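Local atomic coordinates of Sqt1 (Chaetomium thermophilum, PDB entry 4ZOY), a protein that probably acts as a dedicated chaperone in ribosome biogenesis, capturing a nascent ribosomal protein with its WD40 beta-propeller. Residues V377-V382 against W393-C398; L252-V257 against D329-L334; A94-L99 against N143-C148. All blocks are in the same frame, centred on the assembly; numbering follows the deposited sequence.

Eight four-stranded antiparallel sheets make up this WD40 propeller, and the three contacts sample how they are built and joined. Interaction 1 lies within one sheet, between its two innermost neighbouring strands. Interactions 2 and 3 each join the inner strands of two successive sheets. Interactions 1 and 2 adjoin: S333 OG lies 2.9 Å from V379 N, probably hydrogen-bonded, so the strand holding S333 reaches the inner strand of the next sheet; the contact centres are about 14 Å apart. Interaction 3 lies elsewhere around the ring, its centre about 19 Å from that of interaction 1 and about 17 Å from that of interaction 2, touching neither.

Interaction 1 of 3, residues V377-V382 against W393-C398; sequences VKVEFV and WLLTSC
V377-F381 and L394-C398 run antiparallel at 160° as adjacent strands, their axes 4.6 Å apart at closest approach. E380 and T396 form a hydrogen-bonded pair, with E380 N to T396 O at 2.8 Å and T396 N returning the bond to E380 O. Toward one end V377 and K378 both face C398 in a classic beta bulge: V377 N donates to C398 O, and C398 N to K378 O. At the other end V382 N reaches L394 O, and a water, 3.0 Å from L394 N, links that nitrogen to V382 O just past the end of strand V377-F381. F381, L395, V379 and S397 share one face. L395 CG stands anti to its backbone N (chi1 -175°), and methyl CD1 sits over the centre of the F381 ring, 3.6 Å from the centroid, in a CH-pi contact. The other methyl, CD2, packs 4.0 Å from V379 CB. An alanine in place of F381 would probably leave L395 CD1 without its aromatic partner and open a gap where the ring had been. K378, E380, T396 and C398 occupy the other face, where C398 SG nestles 3.9 Å from K378 CB. The extended K378 chain brings NZ to E380 OE1 in a weak salt bridge of 3.3 Å. V382, just past the strand end, packs its CG2 beside T396 OG1 at 3.8 Å. Further polar partners lie outside: F460 O for K378 NZ, Q462 for E380 OE2, Q462 and R406 for T396 OG1, and H371 and W407 for S397 OG, the His-Ser-Trp network familiar from WD repeats. Strand 342-347 of the preceding sheet covers the F381 and L395 face, strand 457-461 of the next packs on the E380 and C398 side, and strand 404-408 continues the sheet beyond L394-C398.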
loop_
_atom_site.group_PDB
_atom_site.type_symbol
_atom_site.label_atom_id
_atom_site.label_comp_id
_atom_site.label_asym_id
_atom_site.label_seq_id
_atom_site.Cartn_x
_atom_site.Cartn_y
_atom_site.Cartn_z
ATOM N N VAL A 377 -7.817 6.287 4.918
ATOM C CA VAL A 377 -6.822 6.319 3.861
ATOM C C VAL A 377 -6.158 4.956 3.646
ATOM O O VAL A 377 -5.900 4.537 2.503
ATOM C CB VAL A 377 -5.763 7.389 4.183
ATOM C CG1 VAL A 377 -4.581 7.306 3.233
ATOM C CG2 VAL A 377 -6.411 8.789 4.141
ATOM N N LYS A 378 -5.873 4.266 4.745
ATOM C CA LYS A 378 -5.176 2.991 4.681
ATOM C C LYS A 378 -5.583 2.094 5.820
ATOM O O LYS A 378 -5.710 2.548 6.954
ATOM C CB LYS A 378 -3.658 3.222 4.719
ATOM C CG LYS A 378 -2.837 1.932 4.699
ATOM C CD LYS A 378 -1.346 2.226 4.628
ATOM C CE LYS A 378 -0.522 0.957 4.801
ATOM N NZ LYS A 378 0.901 1.163 4.400
ATOM N N VAL A 379 -5.779 0.816 5.510
ATOM C CA VAL A 379 -5.919 -0.223 6.522
ATOM C C VAL A 379 -4.886 -1.300 6.230
ATOM O O VAL A 379 -4.584 -1.604 5.061
ATOM C CB VAL A 379 -7.335 -0.842 6.560
ATOM C CG1 VAL A 379 -8.382 0.220 6.842
ATOM C CG2 VAL A 379 -7.675 -1.603 5.250
ATOM N N GLU A 380 -4.328 -1.876 7.289
ATOM C CA GLU A 380 -3.276 -2.888 7.122
ATOM C C GLU A 380 -3.199 -3.777 8.349
ATOM O O GLU A 380 -3.118 -3.274 9.478
ATOM C CB GLU A 380 -1.920 -2.228 6.862
ATOM C CG GLU A 380 -0.803 -3.234 6.576
ATOM C CD GLU A 380 0.547 -2.561 6.475
ATOM O OE1 GLU A 380 0.885 -2.027 5.390
ATOM O OE2 GLU A 380 1.272 -2.557 7.484
ATOM N N PHE A 381 -3.233 -5.095 8.139
ATOM C CA PHE A 381 -3.143 -6.027 9.257
ATOM C C PHE A 381 -1.740 -6.103 9.811
ATOM O O PHE A 381 -0.756 -6.063 9.065
ATOM C CB PHE A 381 -3.593 -7.428 8.832
ATOM C CG PHE A 381 -5.070 -7.558 8.685
ATOM C CD1 PHE A 381 -5.857 -7.921 9.764
ATOM C CD2 PHE A 381 -5.684 -7.308 7.464
ATOM C CE1 PHE A 381 -7.243 -8.038 9.637
ATOM C CE2 PHE A 381 -7.062 -7.420 7.330
ATOM C CZ PHE A 381 -7.843 -7.783 8.412
ATOM N N VAL A 382 -1.658 -6.216 11.132
ATOM C CA VAL A 382 -0.393 -6.513 11.795
ATOM C C VAL A 382 0.002 -7.957 11.470
ATOM O O VAL A 382 -0.772 -8.886 11.702
ATOM C CB VAL A 382 -0.492 -6.325 13.321
ATOM C CG1 VAL A 382 0.848 -6.642 13.981
ATOM C CG2 VAL A 382 -0.941 -4.909 13.653
ATOM N N TRP A 393 -5.978 -10.838 13.394
ATOM C CA TRP A 393 -7.189 -10.159 13.887
ATOM C C TRP A 393 -6.993 -8.685 14.214
ATOM O O TRP A 393 -7.955 -8.000 14.548
ATOM C CB TRP A 393 -7.728 -10.882 15.132
ATOM C CG TRP A 393 -8.200 -12.243 14.813
ATOM C CD1 TRP A 393 -7.558 -13.412 15.095
ATOM C CD2 TRP A 393 -9.407 -12.596 14.129
ATOM N NE1 TRP A 393 -8.300 -14.478 14.640
ATOM C CE2 TRP A 393 -9.438 -14.005 14.043
ATOM C CE3 TRP A 393 -10.468 -11.866 13.590
ATOM C CZ2 TRP A 393 -10.487 -14.695 13.433
ATOM C CZ3 TRP A 393 -11.507 -12.550 12.986
ATOM C CH2 TRP A 393 -11.507 -13.954 12.912
ATOM N N LEU A 394 -5.757 -8.211 14.114
ATOM C CA LEU A 394 -5.427 -6.839 14.480
ATOM C C LEU A 394 -5.179 -5.990 13.233
ATOM O O LEU A 394 -4.314 -6.301 12.410
ATOM C CB LEU A 394 -4.207 -6.822 15.401
ATOM C CG LEU A 394 -4.490 -7.260 16.845
ATOM C CD1 LEU A 394 -3.189 -7.466 17.600
ATOM C CD2 LEU A 394 -5.380 -6.246 17.557
ATOM N N LEU A 395 -5.946 -4.915 13.125
ATOM C CA LEU A 395 -5.933 -4.042 11.954
ATOM C C LEU A 395 -5.544 -2.635 12.359
ATOM O O LEU A 395 -6.135 -2.063 13.284
ATOM C CB LEU A 395 -7.311 -4.025 11.287
ATOM C CG LEU A 395 -7.393 -3.233 9.976
ATOM C CD1 LEU A 395 -6.920 -4.104 8.825
ATOM C CD2 LEU A 395 -8.810 -2.733 9.732
ATOM N N THR A 396 -4.564 -2.078 11.664
ATOM C CA THR A 396 -4.194 -0.673 11.860
ATOM C C THR A 396 -4.781 0.169 10.743
ATOM O O THR A 396 -4.748 -0.227 9.575
ATOM C CB THR A 396 -2.683 -0.513 11.888
ATOM O OG1 THR A 396 -2.151 -1.407 12.863
ATOM C CG2 THR A 396 -2.275 0.921 12.275
ATOM N N SER A 397 -5.332 1.327 11.103
ATOM C CA SER A 397 -5.919 2.222 10.113
ATOM C C SER A 397 -5.442 3.660 10.322
ATOM O O SER A 397 -5.079 4.048 11.440
ATOM C CB SER A 397 -7.444 2.170 10.164
ATOM O OG SER A 397 -7.929 2.664 11.401
ATOM N N CYS A 398 -5.441 4.456 9.256
ATOM C CA CYS A 398 -5.182 5.889 9.411
ATOM C C CYS A 398 -6.177 6.661 8.575
ATOM O O CYS A 398 -6.748 6.131 7.624
ATOM C CB CYS A 398 -3.735 6.237 9.026
ATOM S SG CYS A 398 -3.387 6.195 7.245
HETATM O O HOH W 1 -3.427 -9.013 12.389
#

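Interaction 2 of 3, residues L252-V257 against D329-L334; sequences LFSVAV and DNIESL
F253 opens the contact by bringing its ring obliquely up to the side chain of N330, with F253 CE2 3.7 Å from N330 CG and the ring and amide planes 22° apart. F253 CB also meets the bent E332 side chain, 3.8 Å from E332 OE1. Two waters each lie 2.8 Å from F253 O and within reach of E332 as well; which of these bonds their protons serve is not settled. S254 follows, forming with F253 a classic beta bulge opposite G267. Its OG takes the crowded position between backbone N and carbonyl carbon (chi1 57°), and from there donates to I331 O at 2.8 Å, approaching from above the carbonyl plane, 58° out of it. The same OG touches L334 CD1 at 3.5 Å. V255 points away from the partner strand, toward V264 and V266 of its own sheet and A206 and V208 of the preceding one. A256 then faces the partner strand again, its CB 3.9 Å from L334 CB and 3.6 Å from L334 O. The strands run nearly parallel, yet no backbone-to-backbone hydrogen bond links them. Between these two segments the direct hydrogen bond is that of the serine hydroxyl, with waters nearby and apolar contacts of A256 and L334 alongside, a mixed polar and apolar join quite unlike the continuous ladder inside a blade.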
loop_
_atom_site.group_PDB
_atom_site.type_symbol
_atom_site.label_atom_id
_atom_site.label_comp_id
_atom_site.label_asym_id
_atom_site.label_seq_id
_atom_site.Cartn_x
_atom_site.Cartn_y
_atom_site.Cartn_z
ATOM N N LEU A 252 -12.456 2.342 -10.093
ATOM C CA LEU A 252 -11.832 1.506 -9.063
ATOM C C LEU A 252 -10.597 2.197 -8.492
ATOM O O LEU A 252 -9.853 2.844 -9.227
ATOM C CB LEU A 252 -11.446 0.141 -9.634
ATOM C CG LEU A 252 -12.616 -0.730 -10.098
ATOM C CD1 LEU A 252 -12.058 -1.971 -10.802
ATOM C CD2 LEU A 252 -13.546 -1.117 -8.951
ATOM N N PHE A 253 -10.376 2.023 -7.191
ATOM C CA PHE A 253 -9.360 2.783 -6.466
ATOM C C PHE A 253 -8.475 1.941 -5.563
ATOM O O PHE A 253 -7.463 2.429 -5.052
ATOM C CB PHE A 253 -10.040 3.870 -5.629
ATOM C CG PHE A 253 -10.863 4.820 -6.451
ATOM C CD1 PHE A 253 -10.242 5.705 -7.316
ATOM C CD2 PHE A 253 -12.247 4.801 -6.390
ATOM C CE1 PHE A 253 -10.988 6.574 -8.104
ATOM C CE2 PHE A 253 -12.997 5.670 -7.169
ATOM C CZ PHE A 253 -12.365 6.554 -8.026
ATOM N N SER A 254 -8.853 0.683 -5.354
ATOM C CA SER A 254 -8.086 -0.190 -4.461
ATOM C C SER A 254 -8.169 -1.642 -4.918
ATOM O O SER A 254 -9.105 -2.039 -5.623
ATOM C CB SER A 254 -8.570 -0.046 -3.011
ATOM O OG SER A 254 -9.961 -0.325 -2.917
ATOM N N VAL A 255 -7.181 -2.435 -4.508
ATOM C CA VAL A 255 -7.082 -3.826 -4.928
ATOM C C VAL A 255 -6.249 -4.588 -3.904
ATOM O O VAL A 255 -5.310 -4.045 -3.323
ATOM C CB VAL A 255 -6.484 -3.938 -6.362
ATOM C CG1 VAL A 255 -5.059 -3.404 -6.411
ATOM C CG2 VAL A 255 -6.525 -5.379 -6.873
ATOM N N ALA A 256 -6.622 -5.843 -3.675
ATOM C CA ALA A 256 -5.921 -6.721 -2.754
ATOM C C ALA A 256 -6.119 -8.162 -3.208
ATOM O O ALA A 256 -7.162 -8.522 -3.767
ATOM C CB ALA A 256 -6.411 -6.527 -1.321
ATOM N N VAL A 257 -5.101 -8.988 -2.988
ATOM C CA VAL A 257 -5.173 -10.404 -3.329
ATOM C C VAL A 257 -5.146 -11.241 -2.046
ATOM O O VAL A 257 -4.436 -10.914 -1.107
ATOM C CB VAL A 257 -4.019 -10.800 -4.278
ATOM C CG1 VAL A 257 -4.088 -12.291 -4.602
ATOM C CG2 VAL A 257 -4.083 -9.988 -5.563
ATOM N N ASP A 329 -19.135 5.428 0.087
ATOM C CA ASP A 329 -18.240 6.229 -0.729
ATOM C C ASP A 329 -17.010 5.382 -1.067
ATOM O O ASP A 329 -16.893 4.249 -0.585
ATOM C CB ASP A 329 -17.862 7.527 0.010
ATOM C CG ASP A 329 -17.489 8.674 -0.926
ATOM O OD1 ASP A 329 -17.120 8.450 -2.097
ATOM O OD2 ASP A 329 -17.548 9.837 -0.462
ATOM N N ASN A 330 -16.122 5.945 -1.880
ATOM C CA ASN A 330 -14.957 5.243 -2.422
ATOM C C ASN A 330 -14.280 4.300 -1.439
ATOM O O ASN A 330 -13.973 4.669 -0.298
ATOM C CB ASN A 330 -13.917 6.249 -2.912
ATOM C CG ASN A 330 -14.395 7.081 -4.095
ATOM O OD1 ASN A 330 -15.529 6.953 -4.551
ATOM N ND2 ASN A 330 -13.513 7.941 -4.600
ATOM N N ILE A 331 -14.043 3.068 -1.884
ATOM C CA ILE A 331 -13.216 2.154 -1.116
ATOM C C ILE A 331 -11.762 2.446 -1.463
ATOM O O ILE A 331 -11.288 2.112 -2.548
ATOM C CB ILE A 331 -13.555 0.692 -1.406
ATOM C CG1 ILE A 331 -15.038 0.412 -1.097
ATOM C CG2 ILE A 331 -12.609 -0.220 -0.607
ATOM C CD1 ILE A 331 -15.480 0.816 0.305
ATOM N N GLU A 332 -11.066 3.099 -0.545
ATOM C CA GLU A 332 -9.719 3.562 -0.834
ATOM C C GLU A 332 -8.649 2.582 -0.372
ATOM O O GLU A 332 -7.486 2.711 -0.774
ATOM C CB GLU A 332 -9.480 4.927 -0.189
ATOM C CG GLU A 332 -10.253 6.065 -0.866
ATOM C CD GLU A 332 -9.753 6.383 -2.275
ATOM O OE1 GLU A 332 -8.696 5.849 -2.682
ATOM O OE2 GLU A 332 -10.417 7.181 -2.980
ATOM N N SER A 333 -9.033 1.603 0.448
ATOM C CA SER A 333 -8.058 0.660 0.960
ATOM C C SER A 333 -8.725 -0.680 1.267
ATOM O O SER A 333 -9.787 -0.718 1.879
ATOM C CB SER A 333 -7.375 1.245 2.209
ATOM O OG SER A 333 -6.406 0.338 2.700
ATOM N N LEU A 334 -8.080 -1.765 0.830
ATOM C CA LEU A 334 -8.553 -3.135 0.991
ATOM C C LEU A 334 -7.419 -3.982 1.531
ATOM O O LEU A 334 -6.288 -3.862 1.053
ATOM C CB LEU A 334 -9.004 -3.738 -0.349
ATOM C CG LEU A 334 -10.356 -3.336 -0.919
ATOM C CD1 LEU A 334 -10.442 -3.760 -2.391
ATOM C CD2 LEU A 334 -11.432 -3.994 -0.096
HETATM O O HOH W 2 -5.377 2.009 -3.159
HETATM O O HOH W 3 -6.579 5.052 -5.117
#

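Interaction 3 of 3, residues A94-L99 against N143-C148; sequences ALTFTL and NWFAPC
A94 CB rests on one face of the F145 ring in a CH-pi contact, 3.8 Å from the ring centroid and displaced toward the rim. This is the close-packed end of the interface. F145 CG stands anti to its carbonyl carbon (chi1 -76°), and the ring it carries meets the backbone of strand 94-97, with CE2 3.7 Å from A94 O and CD2 3.8 Å from L95 N. T96 adds its methyl at the same ring, CG2 lying 3.8 Å from F145 CD2, and V106, I157 and L159 touch F145 from neighbouring strands. The T96 side chain is shared: OG1, anti to the backbone N, packs against the proline ring, 3.5 Å from P147 CD. Toward L99, at the margin of the contact, the packing is looser, with L99 CD1 4.0 Å from P147 CG, and the same L99 methyl brushes C148 O at 3.7 Å. No hydrogen bond crosses between the segments; the two nearly parallel strands, their axes 6.0 Å apart at closest approach, are held by van der Waals contact, and L95 and F97 turn the opposite way, onto strand 18-23 of the preceding sheet. Side chains meshing between the innermost strands of successive blades, without shared backbone bonds, are characteristic of the WD40 beta-propeller.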
loop_
_atom_site.group_PDB
_atom_site.type_symbol
_atom_site.label_atom_id
_atom_site.label_comp_id
_atom_site.label_asym_id
_atom_site.label_seq_id
_atom_site.Cartn_x
_atom_site.Cartn_y
_atom_site.Cartn_z
ATOM N N ALA A 94 5.586 7.858 -4.469
ATOM C CA ALA A 94 5.761 6.439 -4.209
ATOM C C ALA A 94 7.192 6.163 -3.774
ATOM O O ALA A 94 8.125 6.783 -4.294
ATOM C CB ALA A 94 5.414 5.630 -5.454
ATOM N N LEU A 95 7.343 5.255 -2.813
ATOM C CA LEU A 95 8.640 4.770 -2.338
ATOM C C LEU A 95 8.570 3.295 -2.071
ATOM O O LEU A 95 7.563 2.805 -1.554
ATOM C CB LEU A 95 9.062 5.456 -1.043
ATOM C CG LEU A 95 9.499 6.907 -1.162
ATOM C CD1 LEU A 95 9.425 7.533 0.227
ATOM C CD2 LEU A 95 10.911 6.989 -1.722
ATOM N N THR A 96 9.644 2.580 -2.381
ATOM C CA THR A 96 9.727 1.212 -1.918
ATOM C C THR A 96 11.172 0.753 -1.748
ATOM O O THR A 96 12.064 1.156 -2.497
ATOM C CB THR A 96 8.974 0.258 -2.869
ATOM O OG1 THR A 96 8.818 -1.025 -2.241
ATOM C CG2 THR A 96 9.714 0.110 -4.154
ATOM N N PHE A 97 11.395 -0.039 -0.708
ATOM C CA PHE A 97 12.583 -0.872 -0.618
ATOM C C PHE A 97 12.255 -2.167 -1.332
ATOM O O PHE A 97 11.145 -2.679 -1.198
ATOM C CB PHE A 97 12.979 -1.156 0.834
ATOM C CG PHE A 97 13.578 0.025 1.547
ATOM C CD1 PHE A 97 14.933 0.294 1.451
ATOM C CD2 PHE A 97 12.790 0.851 2.332
ATOM C CE1 PHE A 97 15.492 1.382 2.115
ATOM C CE2 PHE A 97 13.345 1.946 2.999
ATOM C CZ PHE A 97 14.693 2.203 2.889
ATOM N N THR A 98 13.199 -2.722 -2.079
ATOM C CA THR A 98 12.899 -3.962 -2.778
ATOM C C THR A 98 12.885 -5.173 -1.852
ATOM O O THR A 98 13.473 -5.166 -0.771
ATOM C CB THR A 98 13.893 -4.217 -3.925
ATOM O OG1 THR A 98 15.242 -4.129 -3.435
ATOM C CG2 THR A 98 13.679 -3.202 -5.038
ATOM N N LEU A 99 12.164 -6.203 -2.284
ATOM C CA LEU A 99 12.173 -7.513 -1.644
ATOM C C LEU A 99 13.209 -8.375 -2.357
ATOM O O LEU A 99 13.463 -8.169 -3.546
ATOM C CB LEU A 99 10.783 -8.149 -1.709
ATOM C CG LEU A 99 9.692 -7.434 -0.910
ATOM C CD1 LEU A 99 8.331 -8.029 -1.235
ATOM C CD2 LEU A 99 9.977 -7.521 0.595
ATOM N N ASN A 143 1.808 6.555 -9.937
ATOM C CA ASN A 143 0.757 6.539 -8.919
ATOM C C ASN A 143 1.043 5.624 -7.732
ATOM O O ASN A 143 0.590 5.894 -6.616
ATOM C CB ASN A 143 -0.579 6.147 -9.550
ATOM C CG ASN A 143 -1.131 7.237 -10.425
ATOM O OD1 ASN A 143 -0.759 8.400 -10.270
ATOM N ND2 ASN A 143 -2.022 6.881 -11.342
ATOM N N TRP A 144 1.789 4.544 -7.968
ATOM C CA TRP A 144 2.063 3.569 -6.920
ATOM C C TRP A 144 3.217 2.661 -7.319
ATOM O O TRP A 144 3.507 2.505 -8.505
ATOM C CB TRP A 144 0.809 2.717 -6.603
ATOM C CG TRP A 144 0.222 2.001 -7.794
ATOM C CD1 TRP A 144 -0.808 2.438 -8.583
ATOM C CD2 TRP A 144 0.654 0.749 -8.356
ATOM N NE1 TRP A 144 -1.065 1.523 -9.581
ATOM C CE2 TRP A 144 -0.174 0.487 -9.470
ATOM C CE3 TRP A 144 1.640 -0.185 -8.013
ATOM C CZ2 TRP A 144 -0.025 -0.656 -10.254
ATOM C CZ3 TRP A 144 1.782 -1.323 -8.793
ATOM C CH2 TRP A 144 0.953 -1.545 -9.897
ATOM N N PHE A 145 3.858 2.086 -6.304
ATOM C CA PHE A 145 4.859 1.023 -6.437
ATOM C C PHE A 145 4.375 -0.217 -5.714
ATOM O O PHE A 145 3.720 -0.109 -4.680
ATOM C CB PHE A 145 6.194 1.392 -5.791
ATOM C CG PHE A 145 7.034 2.366 -6.556
ATOM C CD1 PHE A 145 6.902 2.535 -7.918
ATOM C CD2 PHE A 145 8.005 3.089 -5.884
ATOM C CE1 PHE A 145 7.721 3.444 -8.601
ATOM C CE2 PHE A 145 8.814 3.980 -6.556
ATOM C CZ PHE A 145 8.680 4.148 -7.910
ATOM N N ALA A 146 4.778 -1.392 -6.189
ATOM C CA ALA A 146 4.587 -2.616 -5.414
ATOM C C ALA A 146 5.734 -3.570 -5.696
ATOM O O ALA A 146 5.925 -3.966 -6.851
ATOM C CB ALA A 146 3.246 -3.274 -5.753
ATOM N N PRO A 147 6.514 -3.921 -4.670
ATOM C CA PRO A 147 7.603 -4.872 -4.902
ATOM C C PRO A 147 7.058 -6.285 -5.073
ATOM O O PRO A 147 6.089 -6.674 -4.423
ATOM C CB PRO A 147 8.459 -4.748 -3.636
ATOM C CG PRO A 147 7.466 -4.348 -2.563
ATOM C CD PRO A 147 6.480 -3.438 -3.274
ATOM N N CYS A 148 7.691 -7.046 -5.953
ATOM C CA CYS A 148 7.315 -8.418 -6.207
ATOM C C CYS A 148 7.711 -9.326 -5.047
ATOM O O CYS A 148 8.873 -9.364 -4.679
ATOM C CB CYS A 148 8.000 -8.844 -7.475
ATOM S SG CYS A 148 7.587 -10.557 -7.950
#